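Local coordinates for phosphatidylethanolamine-binding protein (Plasmodium vivax, PDB 2GZQ), which probably binds phosphatidylethanolamine or other ligands that carry a phosphate group, at residues Val49-Leu55 against Asn193-Arg198; Leu81-Asp87 against His138-Leu144; Tyr99-Ser105 against Ile121-Val127; Thr156-Leu160 against Lys171-Cys175. Where two conformers were deposited one is given. Residues are numbered along the deposited sequence.

The chain illustrates how a late strand can close a fold that earlier strands have built. Contact 1 opens first, at Val49-Leu55, and closes last, when the strand of Asn193-Arg198 pairs with it; the other three contacts nest inside that loop. Leu81-Asp87 opens contact 2, which closes at His138-Leu144 and encloses contact 3, Tyr99-Ser105 with Ile121-Val127. Contact 4, Thr156-Leu160 with Lys171-Cys175, follows in series, and no two contacts cross. Contacts 1, 2 and 3 belong to one mixed sheet, running from edge strand 54-56 through 188-198, 138-148, 77-85 and 99-107 to edge strand 121-124. Contact 4 packs against this sheet through Phe172, Val158 and Leu160.

Contact 1: Val49-Leu55 against Asn193-Arg198; sequences VNHGNIL and NWCQMR
Val49-Leu55 is a turn that runs into a short parallel edge strand of the mixed sheet, beside Asn193-Arg198 of strand 188-198. The backbone turns at His51 and Gly52, both with positive phi (58/49 and 88/14), then extends at Ile54. Gly52 CA lies 3.9 Å from Cys195 CA, and Ile54 pairs in parallel with Gln196 (CA-CA 4.8 Å). Main-chain hydrogen bonds run from Gly52 N to Trp194 O (2.8 Å), from Gln196 N to Asn53 O (2.8 Å) and from Leu55 N to Gln196 O (3.0 Å). Side-chain amides add two more: Asn193 OD1 accepts from His51 N (2.8 Å), and Gln196 NE2 (chi1 m, chi2 t) donates to Gly52 O (2.7 Å). Waters bridge Asn50 OD1 to Asn193 ND2 and Leu55 O to Arg198 N. The turn also lies over the Trp194 indole (chi1 83°) by CH-pi contacts: His51 CA is 3.8 Å from the six-membered and Gly52 CA 3.7 Å from the five-membered centroid. A beta-carbon on Gly52 would collide with Trp194 CZ2. Apolar contacts join Val49 CG1 to Cys195 CB (4.0 Å) and Leu55 CD1 to Cys195 SG (4.0 Å). Strand 138-148 flanks Asn193-Arg198 across the sheet, strand 39-42 pairs with Val49, and helix 15-20 packs on Trp194 while its Glu17 binds His51 ND1.

Contact 2: Leu81-Asp87 against His138-Leu144; sequences LFMIDPD and HRISFIL
Two aspartates, a histidine and an arginine form a buried polar network where this strand pair ends, with Arg139 (-85/80) the centre of an inverse gamma turn. Asp87 (chi1 m) grips Arg139 in a two-pronged salt bridge, OD1-NH2 2.8 Å and OD2-NE 2.9 Å; Asp87 OD2 also accepts from Arg139 N (2.8 Å). His138 (chi1 m) donates from ND1 to Asp85 OD1 (2.6 Å), while Asp85 OD2 takes Asp87 N (2.8 Å) in an Asx turn. Strands 77-85 and 138-148 are neighbours inside the sheet; their parts 81-85 and 138-144 run antiparallel (164°), axes 4.7 Å apart. Phe82-Ile143 and Ile84-Ser141 are hydrogen-bonded pairs: Phe82 N-Ile143 O 3.0 Å, Ile143 N-Phe82 O 2.9 Å, Ile84 N-Ser141 O 2.8 Å, Ser141 N-Ile84 O 2.9 Å. Leu81-Leu144 and Met83-Phe142 are non-hydrogen-bonded pairs on the other face. There selenomethionine Met83, all trans, sets CG over the Phe142 ring (3.9 Å to the centroid) and CE 3.6 Å from Ile140 CG2. Asp-Pro-Asp and His-Arg recall family signature motifs, which shape an anion-binding pocket in relatives. With both carboxylates engaged, and His138 donating through ND1 while NE2 bonds Thr135 OG1, the network is consistent with a preorganised polar site.

Contact 3: Tyr99-Ser105 against Ile121-Val127; sequences YVHWAVS and ITLLPYV
The edge strand 121-124 turns a corner at Leu123, and the chain stays bonded to Tyr99-Ser105 beyond it, the end-to-end directions of the two segments lying 154° apart. Ile121 makes a hydrogen-bonded antiparallel pair with Ser105, Ile121 N to Ser105 O 2.7 Å and Ser105 N to Ile121 O 2.9 Å. Thr122 faces Val104 in a non-hydrogen-bonded pair, and a water links its OG1 to Trp102 NE1. Leu123 (-77/-34) and Leu124 then both face Ala103 in a classic beta bulge, shifting the register by one: Ala103 O accepts Leu124 N (3.1 Å) and, weakly, Leu123 N (2.9 Å), and Ala103 N reaches Leu124 O (3.0 Å). Both leucines are chi1 m and chi2 t, with Leu123 CB 4.1 Å and Leu124 CB 4.0 Å from Ala103 CB; Leu124 CD1 also meets Val100 CG1 at 3.7 Å. Past Pro125, Tyr126 (chi1 t) packs on Trp102 (chi1 t) in an offset edge-to-face pair, centroids 5.7 Å apart and planes at 75°, the tyrosine edge toward the indole face. Its hydroxyl bonds Thr60 O. Val127 N donates to His101 O (2.9 Å), and Val127 O accepts from His101 ND1 (2.8 Å). His101 and Trp102 form a second bulge facing Met83. Backbone bonds thus run on both sides of the corner; after it the Trp102-Tyr126 pair and the His101 imidazole, a donor through ND1, add to them.

Contact 4: Thr156-Leu160 against Lys171-Cys175; sequences TGVPL and KFNNC
In this contact a loop glycine meets a left-handed helical turn. Lys171-Asn174 takes positive phi throughout (47 to 61°, psi 28 to 61°), with Cys175 N bonded to Phe172 O (2.9 Å). Thr156 leads in without touching it. Gly157 (96/-20) comes next, its CA 6.2 Å from Cys175 CA and 3.5 Å from Cys175 SG (chi1 m); a beta-carbon here would strike the sulfur and crowd the preceding carbonyl. Gly157 O accepts from Asn173 ND2 (chi1 t) at 2.8 Å, while Asn173 OD1 is taken by Thr168 N. Val158, chi1 t, brings CG2 to the edge of the Phe172 ring, 3.8 Å from CE1; that ring (chi1 -151°) meets Phe82 edge-to-face. Pro159 sets CD 3.8 Å from Asn173 ND2, and Leu160 turns off to strand 121-124. Left-handed helices are rare in proteins, and this one probably belongs to the motif proposed as functional for this protein. With 193 Å² buried, the contact is light: a sulfur against a glycine, one apolar touch and one hydrogen bond join loop 156-160 to the left-handed turn, the Asn173 side-chain amide satisfying the Gly157 carbonyl.

Contact 1: Val49-Leu55 against Asn193-Arg198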
# COMPACT_ATOMS: atom_id res chain seq x y z
N VAL A 49 -6.61 2.09 -10.14
CA VAL A 49 -6.88 2.59 -8.81
C VAL A 49 -6.74 4.10 -8.87
O VAL A 49 -5.66 4.62 -9.17
CB VAL A 49 -5.86 1.98 -7.82
CG1 VAL A 49 -6.05 2.55 -6.40
CG2 VAL A 49 -5.99 0.48 -7.79
N ASN A 50 -7.82 4.82 -8.60
CA ASN A 50 -7.88 6.26 -8.86
C ASN A 50 -8.72 7.02 -7.84
O ASN A 50 -9.87 7.36 -8.10
CB ASN A 50 -8.44 6.52 -10.26
CG ASN A 50 -8.38 7.99 -10.64
OD1 ASN A 50 -7.48 8.71 -10.23
ND2 ASN A 50 -9.36 8.44 -11.43
N HIS A 51 -8.13 7.28 -6.67
CA HIS A 51 -8.72 8.19 -5.68
C HIS A 51 -10.11 7.78 -5.24
O HIS A 51 -11.03 8.60 -5.19
CB HIS A 51 -8.80 9.62 -6.24
CG HIS A 51 -7.47 10.28 -6.42
ND1 HIS A 51 -7.21 11.55 -5.95
CD2 HIS A 51 -6.34 9.87 -7.04
CE1 HIS A 51 -5.98 11.89 -6.27
NE2 HIS A 51 -5.42 10.89 -6.93
N GLY A 52 -10.27 6.52 -4.88
CA GLY A 52 -11.49 6.08 -4.25
C GLY A 52 -12.59 5.66 -5.21
O GLY A 52 -13.73 5.51 -4.81
N ASN A 53 -12.26 5.45 -6.48
CA ASN A 53 -13.18 4.81 -7.39
C ASN A 53 -13.55 3.40 -6.92
O ASN A 53 -12.82 2.76 -6.17
CB ASN A 53 -12.61 4.75 -8.81
CG ASN A 53 -11.33 3.95 -8.90
OD1 ASN A 53 -10.44 4.11 -8.08
ND2 ASN A 53 -11.22 3.09 -9.90
N ILE A 54 -14.68 2.92 -7.41
CA ILE A 54 -15.14 1.57 -7.10
C ILE A 54 -14.51 0.62 -8.10
O ILE A 54 -14.68 0.76 -9.31
CB ILE A 54 -16.65 1.47 -7.23
CG1 ILE A 54 -17.36 2.41 -6.25
CG2 ILE A 54 -17.11 0.02 -7.01
CD1 ILE A 54 -17.41 1.87 -4.86
N LEU A 55 -13.80 -0.37 -7.60
CA LEU A 55 -13.26 -1.43 -8.44
C LEU A 55 -13.92 -2.74 -8.06
O LEU A 55 -14.13 -3.03 -6.88
CB LEU A 55 -11.75 -1.56 -8.29
CG LEU A 55 -10.88 -0.55 -9.04
CD1 LEU A 55 -9.42 -0.97 -8.97
CD2 LEU A 55 -11.34 -0.44 -10.47
N ASN A 193 -2.51 6.17 -2.93
CA ASN A 193 -3.71 6.05 -3.77
C ASN A 193 -4.57 4.97 -3.16
O ASN A 193 -4.11 4.17 -2.34
CB ASN A 193 -3.33 5.71 -5.22
CG ASN A 193 -4.30 6.26 -6.23
OD1 ASN A 193 -5.51 6.45 -5.94
ND2 ASN A 193 -3.79 6.49 -7.45
N TRP A 194 -5.85 4.96 -3.52
CA TRP A 194 -6.75 3.95 -2.96
C TRP A 194 -7.95 3.81 -3.87
O TRP A 194 -8.20 4.65 -4.73
CB TRP A 194 -7.19 4.32 -1.51
CG TRP A 194 -8.34 5.30 -1.43
CD1 TRP A 194 -9.60 4.99 -1.07
CD2 TRP A 194 -8.32 6.71 -1.71
NE1 TRP A 194 -10.40 6.13 -1.10
CE2 TRP A 194 -9.63 7.20 -1.47
CE3 TRP A 194 -7.34 7.60 -2.12
CZ2 TRP A 194 -9.98 8.55 -1.68
CZ3 TRP A 194 -7.68 8.95 -2.31
CH2 TRP A 194 -8.99 9.40 -2.09
N CYS A 195 -8.69 2.72 -3.63
CA CYS A 195 -9.97 2.49 -4.26
C CYS A 195 -10.91 1.92 -3.23
O CYS A 195 -10.49 1.64 -2.11
CB CYS A 195 -9.80 1.53 -5.46
SG CYS A 195 -9.25 -0.13 -5.03
N GLN A 196 -12.18 1.78 -3.60
CA GLN A 196 -13.16 1.11 -2.77
C GLN A 196 -13.57 -0.21 -3.42
O GLN A 196 -13.86 -0.25 -4.62
CB GLN A 196 -14.38 2.00 -2.61
CG GLN A 196 -14.19 3.32 -1.86
CD GLN A 196 -15.46 4.17 -1.91
OE1 GLN A 196 -16.32 4.03 -1.07
NE2 GLN A 196 -15.57 5.03 -2.92
N MSE A 197 -13.60 -1.29 -2.65
CA MSE A 197 -13.95 -2.60 -3.19
C MSE A 197 -14.95 -3.26 -2.28
O MSE A 197 -14.85 -3.17 -1.06
CB MSE A 197 -12.72 -3.50 -3.27
CG MSE A 197 -11.76 -3.18 -4.38
SE MSE A 197 -10.28 -4.45 -4.48
CE MSE A 197 -11.07 -5.74 -5.60
N ARG A 198 -15.93 -3.94 -2.88
CA ARG A 198 -16.83 -4.81 -2.13
C ARG A 198 -17.04 -6.10 -2.91
O ARG A 198 -16.72 -6.15 -4.10
CB ARG A 198 -18.17 -4.11 -1.86
CG ARG A 198 -18.92 -3.66 -3.10
CD ARG A 198 -20.28 -3.00 -2.76
NE ARG A 198 -21.22 -3.88 -2.09
CZ ARG A 198 -22.12 -4.63 -2.72
NH1 ARG A 198 -22.17 -4.63 -4.05
NH2 ARG A 198 -22.95 -5.40 -2.04
O HOH W 1 -4.63 7.94 -9.91
O HOH W 2 -16.26 -3.45 -5.67

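Contact 2: Leu81-Asp87 against His138-Leu144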
# COMPACT_ATOMS: atom_id res chain seq x y z
N LEU A 81 6.69 0.27 -1.03
CA LEU A 81 5.27 0.34 -1.34
C LEU A 81 4.56 -0.75 -0.55
O LEU A 81 4.95 -1.91 -0.59
CB LEU A 81 5.08 0.11 -2.83
CG LEU A 81 3.65 0.10 -3.35
CD1 LEU A 81 2.87 1.35 -3.05
CD2 LEU A 81 3.63 -0.15 -4.84
N PHE A 82 3.50 -0.35 0.15
CA PHE A 82 2.66 -1.27 0.87
C PHE A 82 1.25 -1.18 0.28
O PHE A 82 0.75 -0.06 0.06
CB PHE A 82 2.55 -0.88 2.36
CG PHE A 82 3.84 -0.92 3.14
CD1 PHE A 82 4.78 -1.91 2.96
CD2 PHE A 82 4.12 0.05 4.10
CE1 PHE A 82 5.94 -1.91 3.72
CE2 PHE A 82 5.24 0.01 4.84
CZ PHE A 82 6.17 -0.94 4.65
N MSE A 83 0.58 -2.31 0.09
CA MSE A 83 -0.82 -2.31 -0.15
C MSE A 83 -1.53 -2.96 1.04
O MSE A 83 -1.14 -4.04 1.49
CB MSE A 83 -1.04 -3.11 -1.40
CG MSE A 83 -2.44 -3.24 -1.78
SE MSE A 83 -2.45 -4.66 -3.01
CE MSE A 83 -4.37 -4.83 -3.25
N ILE A 84 -2.55 -2.26 1.55
CA ILE A 84 -3.24 -2.65 2.77
C ILE A 84 -4.75 -2.59 2.61
O ILE A 84 -5.28 -1.86 1.78
CB ILE A 84 -2.84 -1.82 3.99
CG1 ILE A 84 -3.15 -0.36 3.75
CG2 ILE A 84 -1.38 -2.03 4.33
CD1 ILE A 84 -3.24 0.44 5.01
N ASP A 85 -5.44 -3.32 3.47
CA ASP A 85 -6.86 -3.14 3.72
C ASP A 85 -7.05 -2.70 5.17
O ASP A 85 -6.89 -3.51 6.08
CB ASP A 85 -7.61 -4.44 3.45
CG ASP A 85 -9.11 -4.30 3.58
OD1 ASP A 85 -9.83 -5.32 3.43
OD2 ASP A 85 -9.56 -3.16 3.82
N PRO A 86 -7.38 -1.43 5.40
CA PRO A 86 -7.66 -0.96 6.74
C PRO A 86 -9.03 -1.39 7.24
O PRO A 86 -9.36 -1.17 8.40
CB PRO A 86 -7.58 0.57 6.60
CG PRO A 86 -8.05 0.80 5.16
CD PRO A 86 -7.57 -0.38 4.38
N ASP A 87 -9.83 -1.99 6.38
CA ASP A 87 -11.21 -2.32 6.67
C ASP A 87 -11.42 -3.82 6.72
O ASP A 87 -12.41 -4.37 6.22
CB ASP A 87 -12.07 -1.67 5.61
CG ASP A 87 -11.95 -0.14 5.64
OD1 ASP A 87 -11.89 0.41 6.75
OD2 ASP A 87 -11.93 0.50 4.56
N HIS A 138 -14.37 -1.64 1.25
CA HIS A 138 -13.02 -1.65 1.79
C HIS A 138 -12.16 -0.65 1.04
O HIS A 138 -12.11 -0.69 -0.20
CB HIS A 138 -12.42 -3.03 1.63
CG HIS A 138 -13.12 -4.11 2.39
ND1 HIS A 138 -12.45 -4.99 3.21
CD2 HIS A 138 -14.42 -4.49 2.42
CE1 HIS A 138 -13.31 -5.85 3.73
NE2 HIS A 138 -14.52 -5.56 3.28
N ARG A 139 -11.49 0.21 1.78
CA ARG A 139 -10.59 1.21 1.19
C ARG A 139 -9.22 0.59 0.97
O ARG A 139 -8.30 0.81 1.76
CB ARG A 139 -10.54 2.43 2.12
CG ARG A 139 -11.90 3.11 2.26
CD ARG A 139 -11.96 4.08 3.42
NE ARG A 139 -11.90 3.35 4.68
CZ ARG A 139 -11.81 3.93 5.88
NH1 ARG A 139 -11.78 5.26 6.00
NH2 ARG A 139 -11.76 3.17 6.95
N ILE A 140 -9.09 -0.17 -0.10
CA ILE A 140 -7.84 -0.83 -0.44
C ILE A 140 -6.83 0.26 -0.85
O ILE A 140 -7.08 1.02 -1.77
CB ILE A 140 -8.08 -1.86 -1.56
CG1 ILE A 140 -9.11 -2.91 -1.14
CG2 ILE A 140 -6.76 -2.48 -1.99
CD1 ILE A 140 -8.79 -3.68 0.06
N SER A 141 -5.74 0.34 -0.10
CA SER A 141 -4.87 1.49 -0.11
C SER A 141 -3.44 1.12 -0.44
O SER A 141 -2.94 0.05 -0.06
CB SER A 141 -4.91 2.15 1.25
OG SER A 141 -6.21 2.64 1.60
N PHE A 142 -2.77 2.05 -1.11
CA PHE A 142 -1.38 1.91 -1.51
C PHE A 142 -0.61 3.08 -0.93
O PHE A 142 -0.90 4.22 -1.23
CB PHE A 142 -1.27 1.93 -3.04
CG PHE A 142 -1.93 0.76 -3.73
CD1 PHE A 142 -3.28 0.73 -3.90
CD2 PHE A 142 -1.18 -0.28 -4.21
CE1 PHE A 142 -3.89 -0.32 -4.57
CE2 PHE A 142 -1.78 -1.35 -4.88
CZ PHE A 142 -3.13 -1.36 -5.02
N ILE A 143 0.40 2.80 -0.10
CA ILE A 143 1.18 3.82 0.56
C ILE A 143 2.63 3.73 0.07
O ILE A 143 3.26 2.67 0.14
CB ILE A 143 1.18 3.63 2.08
CG1 ILE A 143 -0.24 3.59 2.65
CG2 ILE A 143 2.02 4.71 2.75
CD1 ILE A 143 -0.35 3.01 4.03
N LEU A 144 3.13 4.84 -0.43
CA LEU A 144 4.46 4.95 -0.98
C LEU A 144 5.34 5.79 -0.09
O LEU A 144 4.94 6.92 0.27
CB LEU A 144 4.40 5.62 -2.36
CG LEU A 144 5.66 5.58 -3.20
CD1 LEU A 144 5.93 4.16 -3.69
CD2 LEU A 144 5.56 6.59 -4.37

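Contact 3: Tyr99-Ser105 against Ile121-Val127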
# COMPACT_ATOMS: atom_id res chain seq x y z
N TYR A 99 -4.63 -5.08 7.26
CA TYR A 99 -4.23 -6.32 6.59
C TYR A 99 -3.26 -5.96 5.48
O TYR A 99 -3.56 -5.10 4.65
CB TYR A 99 -5.47 -7.03 6.03
CG TYR A 99 -5.18 -8.40 5.46
CD1 TYR A 99 -5.35 -9.54 6.22
CD2 TYR A 99 -4.69 -8.53 4.19
CE1 TYR A 99 -5.07 -10.80 5.67
CE2 TYR A 99 -4.40 -9.78 3.65
CZ TYR A 99 -4.60 -10.89 4.41
OH TYR A 99 -4.29 -12.13 3.86
N VAL A 100 -2.09 -6.59 5.46
CA VAL A 100 -1.10 -6.27 4.46
C VAL A 100 -1.09 -7.28 3.30
O VAL A 100 -0.75 -8.44 3.46
CB VAL A 100 0.31 -6.02 5.08
CG1 VAL A 100 0.77 -7.19 5.92
CG2 VAL A 100 1.33 -5.65 3.99
N HIS A 101 -1.49 -6.78 2.14
CA HIS A 101 -1.51 -7.55 0.92
C HIS A 101 -0.17 -7.68 0.23
O HIS A 101 0.04 -8.66 -0.50
CB HIS A 101 -2.52 -6.89 -0.04
CG HIS A 101 -3.92 -7.05 0.41
ND1 HIS A 101 -4.59 -8.24 0.30
CD2 HIS A 101 -4.78 -6.20 1.02
CE1 HIS A 101 -5.80 -8.12 0.83
NE2 HIS A 101 -5.94 -6.88 1.27
N TRP A 102 0.71 -6.70 0.37
CA TRP A 102 1.89 -6.61 -0.50
C TRP A 102 2.85 -5.62 0.11
O TRP A 102 2.43 -4.55 0.56
CB TRP A 102 1.45 -6.17 -1.90
CG TRP A 102 2.52 -6.12 -2.94
CD1 TRP A 102 3.64 -6.90 -3.05
CD2 TRP A 102 2.55 -5.22 -4.05
NE1 TRP A 102 4.36 -6.54 -4.17
CE2 TRP A 102 3.71 -5.51 -4.79
CE3 TRP A 102 1.70 -4.20 -4.48
CZ2 TRP A 102 4.06 -4.79 -5.93
CZ3 TRP A 102 2.04 -3.50 -5.63
CH2 TRP A 102 3.21 -3.80 -6.34
N ALA A 103 4.13 -5.96 0.13
CA ALA A 103 5.19 -5.04 0.51
C ALA A 103 6.41 -5.27 -0.34
O ALA A 103 6.98 -6.36 -0.34
CB ALA A 103 5.58 -5.19 1.98
N VAL A 104 6.84 -4.24 -1.06
CA VAL A 104 8.00 -4.33 -1.92
C VAL A 104 8.85 -3.08 -1.67
O VAL A 104 8.34 -1.98 -1.59
CB VAL A 104 7.60 -4.52 -3.41
CG1 VAL A 104 6.71 -3.39 -3.91
CG2 VAL A 104 8.81 -4.69 -4.28
N SER A 105 10.15 -3.30 -1.55
CA SER A 105 11.09 -2.26 -1.18
C SER A 105 12.26 -2.21 -2.13
O SER A 105 12.70 -3.25 -2.63
CB SER A 105 11.54 -2.58 0.24
OG SER A 105 12.44 -1.62 0.77
N ILE A 121 13.18 -5.81 -3.39
CA ILE A 121 13.06 -6.90 -2.44
C ILE A 121 11.59 -7.03 -2.13
O ILE A 121 10.96 -6.07 -1.64
CB ILE A 121 13.85 -6.58 -1.16
CG1 ILE A 121 15.31 -6.29 -1.47
CG2 ILE A 121 13.72 -7.75 -0.18
CD1 ILE A 121 16.16 -5.98 -0.26
N THR A 122 11.02 -8.19 -2.38
CA THR A 122 9.64 -8.46 -2.04
C THR A 122 9.54 -8.98 -0.60
O THR A 122 9.84 -10.14 -0.32
CB THR A 122 8.99 -9.41 -3.05
OG1 THR A 122 8.96 -8.75 -4.33
CG2 THR A 122 7.59 -9.77 -2.67
N LEU A 123 9.20 -8.09 0.31
CA LEU A 123 9.16 -8.42 1.72
C LEU A 123 7.90 -9.23 2.05
O LEU A 123 7.92 -10.11 2.88
CB LEU A 123 9.19 -7.14 2.55
CG LEU A 123 10.46 -6.31 2.43
CD1 LEU A 123 10.25 -4.95 3.14
CD2 LEU A 123 11.63 -7.02 3.00
N LEU A 124 6.81 -8.93 1.36
CA LEU A 124 5.58 -9.73 1.44
C LEU A 124 5.01 -9.85 0.03
O LEU A 124 4.58 -8.83 -0.54
CB LEU A 124 4.55 -9.08 2.37
CG LEU A 124 4.99 -9.02 3.83
CD1 LEU A 124 4.07 -8.09 4.61
CD2 LEU A 124 4.99 -10.42 4.47
N PRO A 125 4.95 -11.07 -0.53
CA PRO A 125 4.49 -11.15 -1.90
C PRO A 125 2.99 -10.86 -1.98
O PRO A 125 2.23 -11.11 -1.04
CB PRO A 125 4.80 -12.60 -2.29
CG PRO A 125 4.82 -13.36 -1.01
CD PRO A 125 5.27 -12.40 0.04
N TYR A 126 2.58 -10.34 -3.13
CA TYR A 126 1.20 -9.92 -3.35
C TYR A 126 0.22 -11.05 -3.09
O TYR A 126 0.36 -12.14 -3.68
CB TYR A 126 1.05 -9.44 -4.80
CG TYR A 126 -0.33 -8.91 -5.09
CD1 TYR A 126 -0.64 -7.59 -4.89
CD2 TYR A 126 -1.33 -9.76 -5.55
CE1 TYR A 126 -1.90 -7.10 -5.17
CE2 TYR A 126 -2.61 -9.29 -5.80
CZ TYR A 126 -2.90 -7.96 -5.59
OH TYR A 126 -4.17 -7.45 -5.81
N VAL A 127 -0.81 -10.77 -2.31
CA VAL A 127 -2.00 -11.61 -2.26
C VAL A 127 -3.18 -10.69 -2.41
O VAL A 127 -3.23 -9.62 -1.79
CB VAL A 127 -2.08 -12.43 -0.97
CG1 VAL A 127 -0.88 -13.34 -0.83
CG2 VAL A 127 -2.22 -11.52 0.25
O HOH W 3 6.68 -7.72 -5.50

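Contact 4: Thr156-Leu160 against Lys171-Cys175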
# COMPACT_ATOMS: atom_id res chain seq x y z
N THR A 156 12.49 -2.90 10.24
CA THR A 156 12.04 -3.42 11.51
C THR A 156 10.54 -3.72 11.42
O THR A 156 9.78 -2.85 10.99
CB THR A 156 12.37 -2.40 12.60
OG1 THR A 156 13.79 -2.15 12.58
CG2 THR A 156 11.91 -2.88 13.97
N GLY A 157 10.12 -4.92 11.82
CA GLY A 157 8.72 -5.30 11.76
C GLY A 157 8.33 -6.09 10.52
O GLY A 157 7.30 -6.79 10.51
N VAL A 158 9.15 -6.01 9.48
CA VAL A 158 8.87 -6.68 8.22
C VAL A 158 10.15 -7.34 7.71
O VAL A 158 10.84 -6.81 6.82
CB VAL A 158 8.30 -5.71 7.16
CG1 VAL A 158 7.72 -6.52 6.02
CG2 VAL A 158 7.23 -4.80 7.74
N PRO A 159 10.46 -8.51 8.27
CA PRO A 159 11.74 -9.09 7.90
C PRO A 159 11.77 -9.64 6.50
O PRO A 159 10.73 -9.77 5.84
CB PRO A 159 11.93 -10.21 8.92
CG PRO A 159 11.00 -9.88 10.03
CD PRO A 159 9.81 -9.29 9.32
N LEU A 160 12.96 -9.90 6.02
CA LEU A 160 13.08 -10.58 4.74
C LEU A 160 12.21 -11.82 4.71
O LEU A 160 12.08 -12.57 5.68
CB LEU A 160 14.51 -10.95 4.44
CG LEU A 160 15.51 -9.80 4.38
CD1 LEU A 160 16.90 -10.32 4.33
CD2 LEU A 160 15.22 -8.92 3.19
N LYS A 171 -3.14 -7.32 11.08
CA LYS A 171 -2.49 -6.33 11.97
C LYS A 171 -1.02 -6.12 11.57
O LYS A 171 -0.12 -6.00 12.40
CB LYS A 171 -2.62 -6.72 13.45
CG LYS A 171 -4.01 -6.69 13.99
CD LYS A 171 -4.04 -7.15 15.47
CE LYS A 171 -5.42 -7.36 16.00
NZ LYS A 171 -5.31 -7.88 17.40
N PHE A 172 -0.79 -6.07 10.26
CA PHE A 172 0.47 -5.71 9.66
C PHE A 172 1.64 -6.45 10.32
O PHE A 172 2.55 -5.86 10.90
CB PHE A 172 0.67 -4.20 9.59
CG PHE A 172 1.53 -3.76 8.44
CD1 PHE A 172 2.89 -4.00 8.42
CD2 PHE A 172 0.96 -3.16 7.33
CE1 PHE A 172 3.67 -3.60 7.34
CE2 PHE A 172 1.74 -2.79 6.23
CZ PHE A 172 3.09 -3.00 6.24
N ASN A 173 1.60 -7.76 10.23
CA ASN A 173 2.65 -8.60 10.80
C ASN A 173 2.89 -8.33 12.25
O ASN A 173 4.02 -8.32 12.73
CB ASN A 173 3.96 -8.51 10.03
CG ASN A 173 4.89 -9.65 10.38
OD1 ASN A 173 4.40 -10.74 10.62
ND2 ASN A 173 6.22 -9.39 10.50
N ASN A 174 1.81 -8.13 12.98
CA ASN A 174 1.83 -7.83 14.41
C ASN A 174 2.57 -6.52 14.71
O ASN A 174 3.14 -6.38 15.81
CB ASN A 174 2.46 -8.99 15.21
CG ASN A 174 1.55 -10.21 15.28
OD1 ASN A 174 2.01 -11.34 15.16
ND2 ASN A 174 0.27 -9.97 15.44
N CYS A 175 2.57 -5.58 13.77
CA CYS A 175 3.02 -4.21 14.03
C CYS A 175 1.87 -3.20 13.94
O CYS A 175 2.10 -1.97 13.99
CB CYS A 175 4.14 -3.81 13.09
SG CYS A 175 5.59 -4.87 13.19